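Local coordinates for hypothetical protein Atu0492 (Agrobacterium tumefaciens, PDB 2GMY), which is of unknown function but probably acts, like AhpD, as a thiol-dependent antioxidant defence protein, at residues K2-Y7 with V138-Q143; H36-R41 with W68-V74; A42-C48 with I130-R135; A87-W91 with A107-L111. Residue numbers count along the deposited sequence, not the author numbering.

Contact 1: residues K2-Y7 with V138-Q143; sequences KTRINY and VGFRSQ
The chain start, without regular secondary structure, runs antiparallel to the turn that ends helix 117-139, CA atoms 4.8 Å (T3 to R141) and 4.9 Å (R4 to F140) apart. The K2 carbonyl meets R141 (O to CB 3.5 Å). T3 gives a CA-H...O contact (CA to R141 O 3.5 Å); its OG1 (chi1 m) reaches Q143 N through a water (2.6 and 2.8 Å respectively). R4, extended after an m chi1, bonds twice: N to F140 O, 2.9 Å, and NH1 to G139 O, 2.8 Å. Its guanidinium stacks on that of R141, centres 3.8 Å apart, planes at 26°; the paired charges are offset by carbonyls (G139 O for R4, V138 O and second-subunit G102 O for R141) and by D105 of that subunit, salt-bridged to R4. I5 CD1 touches F140 CE1 (3.9 Å). N6 N-caps helix 7-10, and Y7 (chi1 p) brings CD2 to 3.6 Å from F140 CD2. R141, with positive phi, is C-prime of the Schellman motif ending helix 117-139, whose I136 also packs on Y7.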
loop_
_atom_site.group_PDB
_atom_site.type_symbol
_atom_site.label_atom_id
_atom_site.label_comp_id
_atom_site.label_asym_id
_atom_site.label_seq_id
_atom_site.Cartn_x
_atom_site.Cartn_y
_atom_site.Cartn_z
ATOM N N LYS A 2 27.037 4.660 7.834
ATOM C CA LYS A 2 28.256 4.394 7.021
ATOM C C LYS A 2 27.925 4.273 5.530
ATOM O O LYS A 2 26.986 3.576 5.137
ATOM C CB LYS A 2 28.963 3.124 7.509
ATOM C CG LYS A 2 30.384 2.978 7.000
ATOM C CD LYS A 2 30.925 1.589 7.280
ATOM C CE LYS A 2 32.247 1.362 6.568
ATOM N NZ LYS A 2 32.583 -0.089 6.534
ATOM N N THR A 3 28.723 4.956 4.721
ATOM C CA THR A 3 28.605 4.941 3.271
ATOM C C THR A 3 28.934 3.551 2.714
ATOM O O THR A 3 29.861 2.882 3.181
ATOM C CB THR A 3 29.539 6.010 2.674
ATOM O OG1 THR A 3 29.232 7.278 3.273
ATOM C CG2 THR A 3 29.383 6.120 1.173
ATOM N N ARG A 4 28.164 3.112 1.724
ATOM C CA ARG A 4 28.389 1.801 1.116
ATOM C C ARG A 4 29.480 1.857 0.050
ATOM O O ARG A 4 30.414 1.047 0.061
ATOM C CB ARG A 4 27.090 1.247 0.519
ATOM C CG ARG A 4 26.061 0.799 1.546
ATOM C CD ARG A 4 24.744 0.450 0.870
ATOM N NE ARG A 4 23.802 -0.195 1.779
ATOM C CZ ARG A 4 22.498 -0.323 1.545
ATOM N NH1 ARG A 4 21.970 0.170 0.428
ATOM N NH2 ARG A 4 21.713 -0.937 2.431
ATOM N N ILE A 5 29.349 2.805 -0.877
ATOM C CA ILE A 5 30.304 2.984 -1.967
ATOM C C ILE A 5 30.550 4.475 -2.194
ATOM O O ILE A 5 29.605 5.272 -2.178
ATOM C CB ILE A 5 29.803 2.347 -3.302
ATOM C CG1 ILE A 5 29.592 0.837 -3.158
ATOM C CG2 ILE A 5 30.790 2.611 -4.447
ATOM C CD1 ILE A 5 28.824 0.212 -4.315
ATOM N N ASN A 6 31.820 4.841 -2.376
ATOM C CA ASN A 6 32.183 6.151 -2.899
ATOM C C ASN A 6 32.016 6.072 -4.408
ATOM O O ASN A 6 32.931 5.656 -5.133
ATOM C CB ASN A 6 33.623 6.513 -2.526
ATOM C CG ASN A 6 33.994 7.935 -2.918
ATOM O OD1 ASN A 6 33.523 8.466 -3.925
ATOM N ND2 ASN A 6 34.857 8.557 -2.120
ATOM N N TYR A 7 30.831 6.444 -4.874
ATOM C CA TYR A 7 30.462 6.174 -6.257
ATOM C C TYR A 7 31.222 7.039 -7.262
ATOM O O TYR A 7 31.495 6.599 -8.381
ATOM C CB TYR A 7 28.943 6.252 -6.450
ATOM C CG TYR A 7 28.320 7.555 -6.021
ATOM C CD1 TYR A 7 28.222 8.623 -6.913
ATOM C CD2 TYR A 7 27.807 7.716 -4.731
ATOM C CE1 TYR A 7 27.648 9.824 -6.534
ATOM C CE2 TYR A 7 27.223 8.917 -4.341
ATOM C CZ TYR A 7 27.151 9.969 -5.249
ATOM O OH TYR A 7 26.579 11.169 -4.888
ATOM N N VAL A 138 20.531 7.126 -1.653
ATOM C CA VAL A 138 19.971 6.163 -0.708
ATOM C C VAL A 138 20.602 4.788 -0.950
ATOM O O VAL A 138 21.019 4.101 -0.003
ATOM C CB VAL A 138 18.431 6.118 -0.788
ATOM C CG1 VAL A 138 17.866 5.048 0.143
ATOM C CG2 VAL A 138 17.854 7.481 -0.428
ATOM N N GLY A 139 20.683 4.399 -2.220
ATOM C CA GLY A 139 21.305 3.140 -2.601
ATOM C C GLY A 139 22.703 2.944 -2.037
ATOM O O GLY A 139 23.051 1.841 -1.603
ATOM N N PHE A 140 23.500 4.010 -2.014
ATOM C CA PHE A 140 24.886 3.896 -1.530
ATOM C C PHE A 140 25.081 4.481 -0.128
ATOM O O PHE A 140 26.216 4.658 0.329
ATOM C CB PHE A 140 25.860 4.506 -2.547
ATOM C CG PHE A 140 25.794 3.842 -3.912
ATOM C CD1 PHE A 140 25.526 2.481 -4.024
ATOM C CD2 PHE A 140 25.993 4.579 -5.070
ATOM C CE1 PHE A 140 25.449 1.862 -5.277
ATOM C CE2 PHE A 140 25.931 3.968 -6.329
ATOM C CZ PHE A 140 25.660 2.608 -6.428
ATOM N N ARG A 141 23.969 4.777 0.540
ATOM C CA ARG A 141 23.978 5.325 1.895
ATOM C C ARG A 141 24.881 6.563 2.068
ATOM O O ARG A 141 25.615 6.670 3.063
ATOM C CB ARG A 141 24.359 4.224 2.909
ATOM C CG ARG A 141 23.357 3.057 3.009
ATOM C CD ARG A 141 22.037 3.503 3.626
ATOM N NE ARG A 141 21.135 2.404 4.000
ATOM C CZ ARG A 141 20.077 2.021 3.285
ATOM N NH1 ARG A 141 19.791 2.623 2.133
ATOM N NH2 ARG A 141 19.296 1.029 3.716
ATOM N N SER A 142 24.798 7.504 1.125
ATOM C CA SER A 142 25.552 8.759 1.218
ATOM C C SER A 142 25.170 9.494 2.498
ATOM O O SER A 142 24.000 9.539 2.861
ATOM C CB SER A 142 25.299 9.636 -0.010
ATOM O OG SER A 142 25.623 8.923 -1.188
ATOM N N GLN A 143 26.173 10.060 3.175
ATOM C CA GLN A 143 25.989 10.727 4.472
ATOM C C GLN A 143 26.136 12.247 4.342
ATOM O O GLN A 143 27.189 12.731 3.926
ATOM C CB GLN A 143 27.029 10.198 5.479
ATOM C CG GLN A 143 26.946 8.695 5.739
ATOM C CD GLN A 143 25.657 8.298 6.441
ATOM O OE1 GLN A 143 25.346 8.799 7.524
ATOM N NE2 GLN A 143 24.893 7.402 5.818
HETATM O O HOH W 1 28.852 9.729 2.380
HETATM O O HOH W 2 27.839 7.575 -1.122
#

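Contact 2: residues H36-R41 with W68-V74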
loop_
_atom_site.group_PDB
_atom_site.type_symbol
_atom_site.label_atom_id
_atom_site.label_comp_id
_atom_site.label_asym_id
_atom_site.label_seq_id
_atom_site.Cartn_x
_atom_site.Cartn_y
_atom_site.Cartn_z
ATOM N N HIS A 36 14.192 24.047 -7.318
ATOM C CA HIS A 36 14.296 23.761 -5.881
ATOM C C HIS A 36 13.122 22.930 -5.372
ATOM O O HIS A 36 13.301 21.959 -4.637
ATOM C CB HIS A 36 14.341 25.056 -5.076
ATOM C CG HIS A 36 15.574 25.862 -5.310
ATOM N ND1 HIS A 36 16.824 25.291 -5.396
ATOM C CD2 HIS A 36 15.754 27.198 -5.448
ATOM C CE1 HIS A 36 17.724 26.242 -5.586
ATOM N NE2 HIS A 36 17.100 27.406 -5.623
ATOM N N LEU A 37 11.924 23.331 -5.761
ATOM C CA LEU A 37 10.698 22.647 -5.354
ATOM C C LEU A 37 10.692 21.193 -5.816
ATOM O O LEU A 37 10.360 20.282 -5.047
ATOM C CB LEU A 37 9.507 23.403 -5.947
ATOM C CG LEU A 37 8.116 22.863 -5.629
ATOM C CD1 LEU A 37 7.125 24.003 -5.722
ATOM C CD2 LEU A 37 7.726 21.684 -6.546
ATOM N N ILE A 38 11.012 20.980 -7.089
ATOM C CA ILE A 38 11.063 19.623 -7.644
ATOM C C ILE A 38 12.059 18.759 -6.863
ATOM O O ILE A 38 11.741 17.620 -6.474
ATOM C CB ILE A 38 11.455 19.658 -9.143
ATOM C CG1 ILE A 38 10.307 20.205 -9.982
ATOM C CG2 ILE A 38 11.902 18.270 -9.608
ATOM C CD1 ILE A 38 10.764 20.707 -11.369
ATOM N N LYS A 39 13.257 19.296 -6.634
ATOM C CA LYS A 39 14.312 18.517 -5.982
ATOM C C LYS A 39 13.984 18.213 -4.532
ATOM O O LYS A 39 14.179 17.086 -4.066
ATOM C CB LYS A 39 15.656 19.234 -6.068
ATOM C CG LYS A 39 16.248 19.220 -7.471
ATOM C CD LYS A 39 17.505 20.074 -7.502
ATOM C CE LYS A 39 18.222 19.910 -8.810
ATOM N NZ LYS A 39 19.631 20.351 -8.648
ATOM N N LEU A 40 13.473 19.213 -3.816
ATOM C CA LEU A 40 13.190 19.033 -2.392
ATOM C C LEU A 40 12.025 18.071 -2.209
ATOM O O LEU A 40 12.112 17.114 -1.428
ATOM C CB LEU A 40 12.916 20.381 -1.712
ATOM C CG LEU A 40 12.574 20.326 -0.216
ATOM C CD1 LEU A 40 13.652 19.599 0.596
ATOM C CD2 LEU A 40 12.376 21.735 0.289
ATOM N N ARG A 41 10.948 18.292 -2.950
ATOM C CA ARG A 41 9.762 17.437 -2.771
ATOM C C ARG A 41 10.026 15.972 -3.124
ATOM O O ARG A 41 9.686 15.073 -2.335
ATOM C CB ARG A 41 8.552 17.975 -3.548
ATOM C CG ARG A 41 7.300 17.107 -3.412
ATOM C CD ARG A 41 6.810 16.968 -1.968
ATOM N NE ARG A 41 5.724 15.983 -1.949
ATOM C CZ ARG A 41 5.234 15.432 -0.845
ATOM N NH1 ARG A 41 5.707 15.785 0.357
ATOM N NH2 ARG A 41 4.259 14.533 -0.949
ATOM N N TRP A 68 8.070 27.734 3.556
ATOM C CA TRP A 68 8.055 27.104 2.233
ATOM C C TRP A 68 8.867 25.811 2.248
ATOM O O TRP A 68 8.465 24.795 1.666
ATOM C CB TRP A 68 8.650 28.078 1.224
ATOM C CG TRP A 68 8.547 27.720 -0.233
ATOM C CD1 TRP A 68 7.601 28.155 -1.113
ATOM C CD2 TRP A 68 9.466 26.923 -0.994
ATOM N NE1 TRP A 68 7.863 27.667 -2.373
ATOM C CE2 TRP A 68 9.003 26.911 -2.328
ATOM C CE3 TRP A 68 10.639 26.218 -0.675
ATOM C CZ2 TRP A 68 9.666 26.227 -3.347
ATOM C CZ3 TRP A 68 11.304 25.525 -1.696
ATOM C CH2 TRP A 68 10.810 25.536 -3.016
ATOM N N ILE A 69 10.025 25.864 2.899
ATOM C CA ILE A 69 10.935 24.711 3.020
ATOM C C ILE A 69 10.356 23.615 3.931
ATOM O O ILE A 69 10.257 22.442 3.534
ATOM C CB ILE A 69 12.305 25.181 3.554
ATOM C CG1 ILE A 69 12.999 26.077 2.517
ATOM C CG2 ILE A 69 13.188 23.996 3.948
ATOM C CD1 ILE A 69 14.279 26.754 3.075
ATOM N N ASN A 70 9.954 23.992 5.140
ATOM C CA ASN A 70 9.485 23.007 6.121
ATOM C C ASN A 70 8.145 22.361 5.842
ATOM O O ASN A 70 7.897 21.237 6.287
ATOM C CB ASN A 70 9.471 23.609 7.508
ATOM C CG ASN A 70 10.850 23.687 8.085
ATOM O OD1 ASN A 70 11.423 24.771 8.204
ATOM N ND2 ASN A 70 11.417 22.531 8.410
ATOM N N LEU A 71 7.274 23.042 5.113
ATOM C CA LEU A 71 5.952 22.497 4.872
ATOM C C LEU A 71 5.883 21.621 3.627
ATOM O O LEU A 71 4.843 21.089 3.294
ATOM C CB LEU A 71 4.908 23.601 4.824
ATOM C CG LEU A 71 4.503 24.164 6.189
ATOM C CD1 LEU A 71 3.818 25.440 5.973
ATOM C CD2 LEU A 71 3.586 23.215 6.904
ATOM N N MET A 72 7.014 21.452 2.965
ATOM C CA MET A 72 6.999 20.723 1.719
ATOM C C MET A 72 6.654 19.263 1.909
ATOM O O MET A 72 6.197 18.614 1.007
ATOM C CB MET A 72 8.304 20.814 0.979
ATOM C CG MET A 72 8.117 20.218 -0.346
ATOM S SD MET A 72 7.616 21.523 -1.429
ATOM C CE MET A 72 9.259 21.665 -1.973
ATOM N N SER A 73 6.935 18.753 3.093
ATOM C CA SER A 73 6.669 17.366 3.385
ATOM C C SER A 73 5.168 17.120 3.484
ATOM O O SER A 73 4.736 16.004 3.410
ATOM C CB SER A 73 7.355 16.954 4.684
ATOM O OG SER A 73 6.835 17.655 5.767
ATOM N N VAL A 74 4.399 18.193 3.637
ATOM C CA VAL A 74 2.962 18.123 3.925
ATOM C C VAL A 74 2.206 19.185 3.114
ATOM O O VAL A 74 1.215 19.761 3.555
ATOM C CB VAL A 74 2.686 18.263 5.464
ATOM C CG1 VAL A 74 3.250 17.064 6.231
ATOM C CG2 VAL A 74 3.267 19.565 6.018
HETATM O O HOH W 3 2.803 14.770 1.904
#
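In buried helix-to-turn packing within the all-helical AhpD-like fold, one flank of helix 32-45 meets the end of helix 66-70 and the turn after it, the CA atoms of R41 and M72 coming within 6.2 Å. W68, with chi1 t, brings CZ2 and CH2 of its indole against the first residues of segment 36-41: CZ2 lies 3.8 Å from L37 CB, and CH2 4.1 Å from H36 CB. M72 also starts with chi1 t, but its chi2 and chi3 (91° and 98°) fall between the usual wells, and this bend puts the methyl between two leucines, CE being 4.0 Å from L37 CG and 3.9 Å from L40 CD2. The L40 side chain (t, p) aims CD2 at the same cluster, 4.4 Å from both W68 CZ3 and I69 CG2. R41 leaves its CA sideways, yet its t, p, t conformation carries the guanidinium to the carbonyls of the turn, where NH1 makes weak hydrogen bonds to M72 O (2.9 Å) and S73 O (3.2 Å). A water accepts from R41 NH2 (3.2 Å) and donates to S73 O (2.7 Å). The stronger partner of R41 is D93, which forms a salt bridge with NE; H36 and W68 likewise turn their polar ends to D62 and E85. Helix 83-96 closes the cluster, its L89 packing on L37, R41 and M72, while S73 touches I44 of the third subunit.

Contact 3: residues A42-C48 with I130-R135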
loop_
_atom_site.group_PDB
_atom_site.type_symbol
_atom_site.label_atom_id
_atom_site.label_comp_id
_atom_site.label_asym_id
_atom_site.label_seq_id
_atom_site.Cartn_x
_atom_site.Cartn_y
_atom_site.Cartn_z
ATOM N N ALA A 42 10.661 15.722 -4.274
ATOM C CA ALA A 42 10.951 14.343 -4.679
ATOM C C ALA A 42 11.866 13.668 -3.659
ATOM O O ALA A 42 11.683 12.493 -3.321
ATOM C CB ALA A 42 11.552 14.297 -6.085
ATOM N N SER A 43 12.848 14.425 -3.164
ATOM C CA SER A 43 13.769 13.880 -2.163
ATOM C C SER A 43 13.060 13.480 -0.863
ATOM O O SER A 43 13.382 12.443 -0.270
ATOM C CB SER A 43 14.899 14.874 -1.881
ATOM O OG SER A 43 15.654 15.093 -3.062
ATOM N N ILE A 44 12.093 14.286 -0.434
ATOM C CA ILE A 44 11.304 13.939 0.744
ATOM C C ILE A 44 10.535 12.630 0.478
ATOM O O ILE A 44 10.564 11.693 1.296
ATOM C CB ILE A 44 10.361 15.072 1.137
ATOM C CG1 ILE A 44 11.168 16.262 1.668
ATOM C CG2 ILE A 44 9.378 14.614 2.213
ATOM C CD1 ILE A 44 10.371 17.577 1.717
ATOM N N ILE A 45 9.859 12.550 -0.664
ATOM C CA ILE A 45 9.069 11.350 -0.971
ATOM C C ILE A 45 9.948 10.115 -0.937
ATOM O O ILE A 45 9.572 9.061 -0.389
ATOM C CB ILE A 45 8.411 11.470 -2.352
ATOM C CG1 ILE A 45 7.362 12.584 -2.330
ATOM C CG2 ILE A 45 7.793 10.139 -2.772
ATOM C CD1 ILE A 45 6.812 12.928 -3.699
ATOM N N ASN A 46 11.128 10.252 -1.539
ATOM C CA ASN A 46 12.041 9.119 -1.678
ATOM C C ASN A 46 12.856 8.799 -0.429
ATOM O O ASN A 46 13.643 7.858 -0.453
ATOM C CB ASN A 46 12.958 9.315 -2.872
ATOM C CG ASN A 46 12.237 9.122 -4.181
ATOM O OD1 ASN A 46 11.274 8.347 -4.267
ATOM N ND2 ASN A 46 12.687 9.835 -5.204
ATOM N N GLY A 47 12.691 9.590 0.632
ATOM C CA GLY A 47 13.367 9.307 1.901
ATOM C C GLY A 47 14.857 9.644 1.874
ATOM O O GLY A 47 15.637 9.133 2.695
ATOM N N CYS A 48 15.258 10.508 0.946
ATOM C CA CYS A 48 16.684 10.774 0.746
ATOM C C CYS A 48 17.166 11.946 1.604
ATOM O O CYS A 48 17.057 13.117 1.198
ATOM C CB CYS A 48 16.980 11.031 -0.727
ATOM S SG CYS A 48 18.769 11.109 -1.008
ATOM N N ILE A 130 16.263 14.109 -10.322
ATOM C CA ILE A 130 16.362 14.005 -8.863
ATOM C C ILE A 130 16.044 12.578 -8.433
ATOM O O ILE A 130 16.642 12.059 -7.499
ATOM C CB ILE A 130 15.500 15.066 -8.116
ATOM C CG1 ILE A 130 15.734 14.986 -6.598
ATOM C CG2 ILE A 130 14.041 14.972 -8.515
ATOM C CD1 ILE A 130 17.211 15.226 -6.170
ATOM N N ASN A 131 15.130 11.924 -9.151
ATOM C CA ASN A 131 14.811 10.542 -8.815
ATOM C C ASN A 131 16.028 9.613 -8.979
ATOM O O ASN A 131 16.173 8.623 -8.253
ATOM C CB ASN A 131 13.604 10.053 -9.616
ATOM C CG ASN A 131 12.313 10.286 -8.867
ATOM O OD1 ASN A 131 11.890 9.458 -8.057
ATOM N ND2 ASN A 131 11.696 11.440 -9.098
ATOM N N THR A 132 16.913 9.969 -9.915
ATOM C CA THR A 132 18.170 9.253 -10.097
ATOM C C THR A 132 19.127 9.548 -8.933
ATOM O O THR A 132 19.664 8.621 -8.316
ATOM C CB THR A 132 18.789 9.574 -11.466
ATOM O OG1 THR A 132 17.974 8.966 -12.486
ATOM C CG2 THR A 132 20.206 9.000 -11.573
ATOM N N TRP A 133 19.343 10.824 -8.623
ATOM C CA TRP A 133 20.215 11.163 -7.487
ATOM C C TRP A 133 19.724 10.512 -6.192
ATOM O O TRP A 133 20.524 9.987 -5.414
ATOM C CB TRP A 133 20.308 12.674 -7.281
ATOM C CG TRP A 133 21.134 13.400 -8.287
ATOM C CD1 TRP A 133 20.702 14.362 -9.157
ATOM C CD2 TRP A 133 22.545 13.259 -8.509
ATOM N NE1 TRP A 133 21.760 14.822 -9.915
ATOM C CE2 TRP A 133 22.900 14.159 -9.538
ATOM C CE3 TRP A 133 23.542 12.453 -7.939
ATOM C CZ2 TRP A 133 24.226 14.283 -10.015
ATOM C CZ3 TRP A 133 24.855 12.567 -8.413
ATOM C CH2 TRP A 133 25.182 13.476 -9.442
ATOM N N ASN A 134 18.413 10.548 -5.947
ATOM C CA ASN A 134 17.860 9.904 -4.738
ATOM C C ASN A 134 18.192 8.410 -4.666
ATOM O O ASN A 134 18.515 7.875 -3.595
ATOM C CB ASN A 134 16.347 10.080 -4.659
ATOM C CG ASN A 134 15.905 11.538 -4.470
ATOM O OD1 ASN A 134 16.681 12.437 -4.069
ATOM N ND2 ASN A 134 14.634 11.771 -4.733
ATOM N N ARG A 135 18.091 7.732 -5.808
ATOM C CA ARG A 135 18.391 6.303 -5.855
ATOM C C ARG A 135 19.865 6.005 -5.619
ATOM O O ARG A 135 20.210 5.035 -4.940
ATOM C CB ARG A 135 17.888 5.710 -7.175
ATOM C CG ARG A 135 16.372 5.597 -7.176
ATOM C CD ARG A 135 15.730 5.305 -8.535
ATOM N NE ARG A 135 14.327 4.946 -8.305
ATOM C CZ ARG A 135 13.357 5.831 -8.063
ATOM N NH1 ARG A 135 13.612 7.147 -8.059
ATOM N NH2 ARG A 135 12.129 5.399 -7.819
HETATM O O HOH W 4 10.204 7.023 -6.333
#
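N134 projects from helix 117-139 into the last turn of helix 32-45 and overlaps A42, S43, N46 and C48. Its OD1 lies 3.0 Å from S43 OG, whose single proton also has K39 O within reach, and 3.6 Å from C48 CB. On the amide's other end, N134 ND2 sits 2.8 Å from N46 ND2, a close approach of two donors that is not a hydrogen bond. N46 ND2 instead donates to N131 OD1 at 3.0 Å. That oxygen also accepts from R135 NH1 at 2.9 Å, and R135 NH1 bonds N131 O as well, at 3.0 Å; N131 ND2 donates to I127 O of its own helix and to T96 OG1. A water continues the network, 2.7 Å from N46 OD1 and accepting from R135 NH2 at 2.9 Å. Apolar contact is limited to the end where A42 CB meets I130 CG2 at 3.5 Å. The nearest CA pairs are A42 to N131, 6.8 Å, and C48 to N134, 5.7 Å. R135 also donates to T96 O of the second subunit, carrying the polar layer into the interface. G47, with positive phi, ends helix 32-45 in a Schellman motif, and C48 then N-caps helix 49-61. C48 and C51 form a CXXC motif followed by H55, as in AhpD, where it is the redox centre; it is probably the same here.

Contact 4: residues A87-W91 with A107-L111; sequences ALLGW and AFETL
Helix 83-96 (A87-W91) and helix 105-114 (A107-L111) cross nearly antiparallel, their axes approaching to 8.4 Å at an angle of 148° between N-to-C directions (signed crossing angle -148°). A87 pairs with L111 (CA atoms 4.9 Å apart) and W91 with A107 (5.8 Å). The methyl of A87 lies against T110, its CB 3.6 Å from T110 O and 3.7 Å from T110 CG2, and the backbone of G90 faces A107, whose CB stands 4.3 Å from G90 O. The larger bumps come from L111 and W91. L111, in the t, p rotamer, lays CD2 over the face of the W91 five-membered ring in a CH-pi contact, 3.5 Å from its centroid and only 8° off the normal; its CD1 reaches L88 CD1 at 4.3 Å. W91 (chi1 t, chi2 -119°) spreads its indole across the first turn of segment 107-111, with CE3 4.2 Å from A107 CB and CH2 3.6 Å from F108 CD1. The two aromatic rings are tilted by 52°, centroids of the six-membered rings 5.5 Å apart. No direct hydrogen bond crosses the interface, but a water donates to both A87 O (2.8 Å) and A107 O (2.7 Å). W91 NE1 turns to T124, and I120 and I123 of helix 117-139 close over L111 and W91 respectively. This is antiparallel helix packing with one CH-pi contact, within an all-helical AhpD-like fold.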
loop_
_atom_site.group_PDB
_atom_site.type_symbol
_atom_site.label_atom_id
_atom_site.label_comp_id
_atom_site.label_asym_id
_atom_site.label_seq_id
_atom_site.Cartn_x
_atom_site.Cartn_y
_atom_site.Cartn_z
ATOM N N ALA A 87 0.201 22.995 -8.504
ATOM C CA ALA A 87 0.076 22.239 -9.740
ATOM C C ALA A 87 1.360 21.448 -9.966
ATOM O O ALA A 87 1.337 20.264 -10.292
ATOM C CB ALA A 87 -0.176 23.184 -10.888
ATOM N N LEU A 88 2.491 22.108 -9.766
ATOM C CA LEU A 88 3.782 21.457 -9.933
ATOM C C LEU A 88 3.970 20.335 -8.904
ATOM O O LEU A 88 4.350 19.229 -9.262
ATOM C CB LEU A 88 4.902 22.497 -9.819
ATOM C CG LEU A 88 6.345 22.012 -9.973
ATOM C CD1 LEU A 88 6.540 21.167 -11.233
ATOM C CD2 LEU A 88 7.303 23.211 -9.955
ATOM N N LEU A 89 3.672 20.620 -7.636
ATOM C CA LEU A 89 3.800 19.617 -6.557
ATOM C C LEU A 89 2.973 18.357 -6.845
ATOM O O LEU A 89 3.444 17.232 -6.644
ATOM C CB LEU A 89 3.401 20.230 -5.213
ATOM C CG LEU A 89 4.456 21.164 -4.620
ATOM C CD1 LEU A 89 3.841 22.151 -3.637
ATOM C CD2 LEU A 89 5.599 20.367 -3.972
ATOM N N GLY A 90 1.749 18.541 -7.336
ATOM C CA GLY A 90 0.902 17.389 -7.706
ATOM C C GLY A 90 1.579 16.487 -8.728
ATOM O O GLY A 90 1.488 15.242 -8.655
ATOM N N TRP A 91 2.284 17.111 -9.673
ATOM C CA TRP A 91 2.968 16.369 -10.726
ATOM C C TRP A 91 4.245 15.731 -10.197
ATOM O O TRP A 91 4.552 14.568 -10.518
ATOM C CB TRP A 91 3.283 17.296 -11.887
ATOM C CG TRP A 91 3.775 16.626 -13.130
ATOM C CD1 TRP A 91 4.991 16.819 -13.738
ATOM C CD2 TRP A 91 3.068 15.683 -13.955
ATOM N NE1 TRP A 91 5.081 16.067 -14.882
ATOM C CE2 TRP A 91 3.920 15.357 -15.041
ATOM C CE3 TRP A 91 1.805 15.088 -13.886
ATOM C CZ2 TRP A 91 3.547 14.452 -16.046
ATOM C CZ3 TRP A 91 1.429 14.187 -14.899
ATOM C CH2 TRP A 91 2.301 13.890 -15.961
ATOM N N ALA A 107 -3.917 15.239 -12.466
ATOM C CA ALA A 107 -2.614 15.835 -12.164
ATOM C C ALA A 107 -1.966 16.487 -13.396
ATOM O O ALA A 107 -1.381 17.576 -13.304
ATOM C CB ALA A 107 -1.681 14.789 -11.558
ATOM N N PHE A 108 -2.083 15.836 -14.550
ATOM C CA PHE A 108 -1.509 16.394 -15.765
ATOM C C PHE A 108 -2.279 17.644 -16.216
ATOM O O PHE A 108 -1.670 18.636 -16.635
ATOM C CB PHE A 108 -1.478 15.350 -16.882
ATOM C CG PHE A 108 -0.835 15.853 -18.135
ATOM C CD1 PHE A 108 0.524 16.147 -18.162
ATOM C CD2 PHE A 108 -1.601 16.090 -19.278
ATOM C CE1 PHE A 108 1.131 16.640 -19.319
ATOM C CE2 PHE A 108 -1.005 16.572 -20.445
ATOM C CZ PHE A 108 0.361 16.864 -20.462
ATOM N N GLU A 109 -3.612 17.594 -16.124
ATOM C CA GLU A 109 -4.463 18.723 -16.528
ATOM C C GLU A 109 -4.152 19.981 -15.707
ATOM O O GLU A 109 -4.064 21.097 -16.236
ATOM C CB GLU A 109 -5.945 18.349 -16.373
ATOM C CG GLU A 109 -6.901 19.442 -16.814
ATOM C CD GLU A 109 -8.365 19.114 -16.557
ATOM O OE1 GLU A 109 -8.669 18.245 -15.700
ATOM O OE2 GLU A 109 -9.218 19.754 -17.202
ATOM N N THR A 110 -4.013 19.792 -14.400
ATOM C CA THR A 110 -3.709 20.895 -13.495
ATOM C C THR A 110 -2.330 21.479 -13.821
ATOM O O THR A 110 -2.139 22.698 -13.832
ATOM C CB THR A 110 -3.807 20.396 -12.047
ATOM O OG1 THR A 110 -5.146 19.919 -11.820
ATOM C CG2 THR A 110 -3.473 21.487 -11.053
ATOM N N LEU A 111 -1.371 20.606 -14.115
ATOM C CA LEU A 111 -0.043 21.060 -14.524
ATOM C C LEU A 111 -0.112 21.888 -15.810
ATOM O O LEU A 111 0.487 22.971 -15.900
ATOM C CB LEU A 111 0.894 19.861 -14.689
ATOM C CG LEU A 111 2.345 20.215 -15.048
ATOM C CD1 LEU A 111 3.115 20.739 -13.849
ATOM C CD2 LEU A 111 3.037 19.010 -15.675
HETATM O O HOH W 5 -0.788 18.539 -10.804
#

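Contacts 2 and 3 share helix 32-45 and lie deep in the chain, their centres 12 Å apart; contact 3 sits on helix 117-139, which also ends in contact 1. Contact 1, 19 Å from the chain's centre, is the most peripheral, and it and contact 4 lie on opposite sides of that centre. Chemistry follows place: contact 3 is a buried polar network, contact 2 a leucine-methionine-tryptophan cluster edged by an arginine, contact 4 nearly all apolar, and contact 1 backbone bonds with stacked arginines at a subunit interface. Contacts 2 and 4 touch through side chains of helices 32-45 and 83-96, whereas contacts 3 and 4 do not touch.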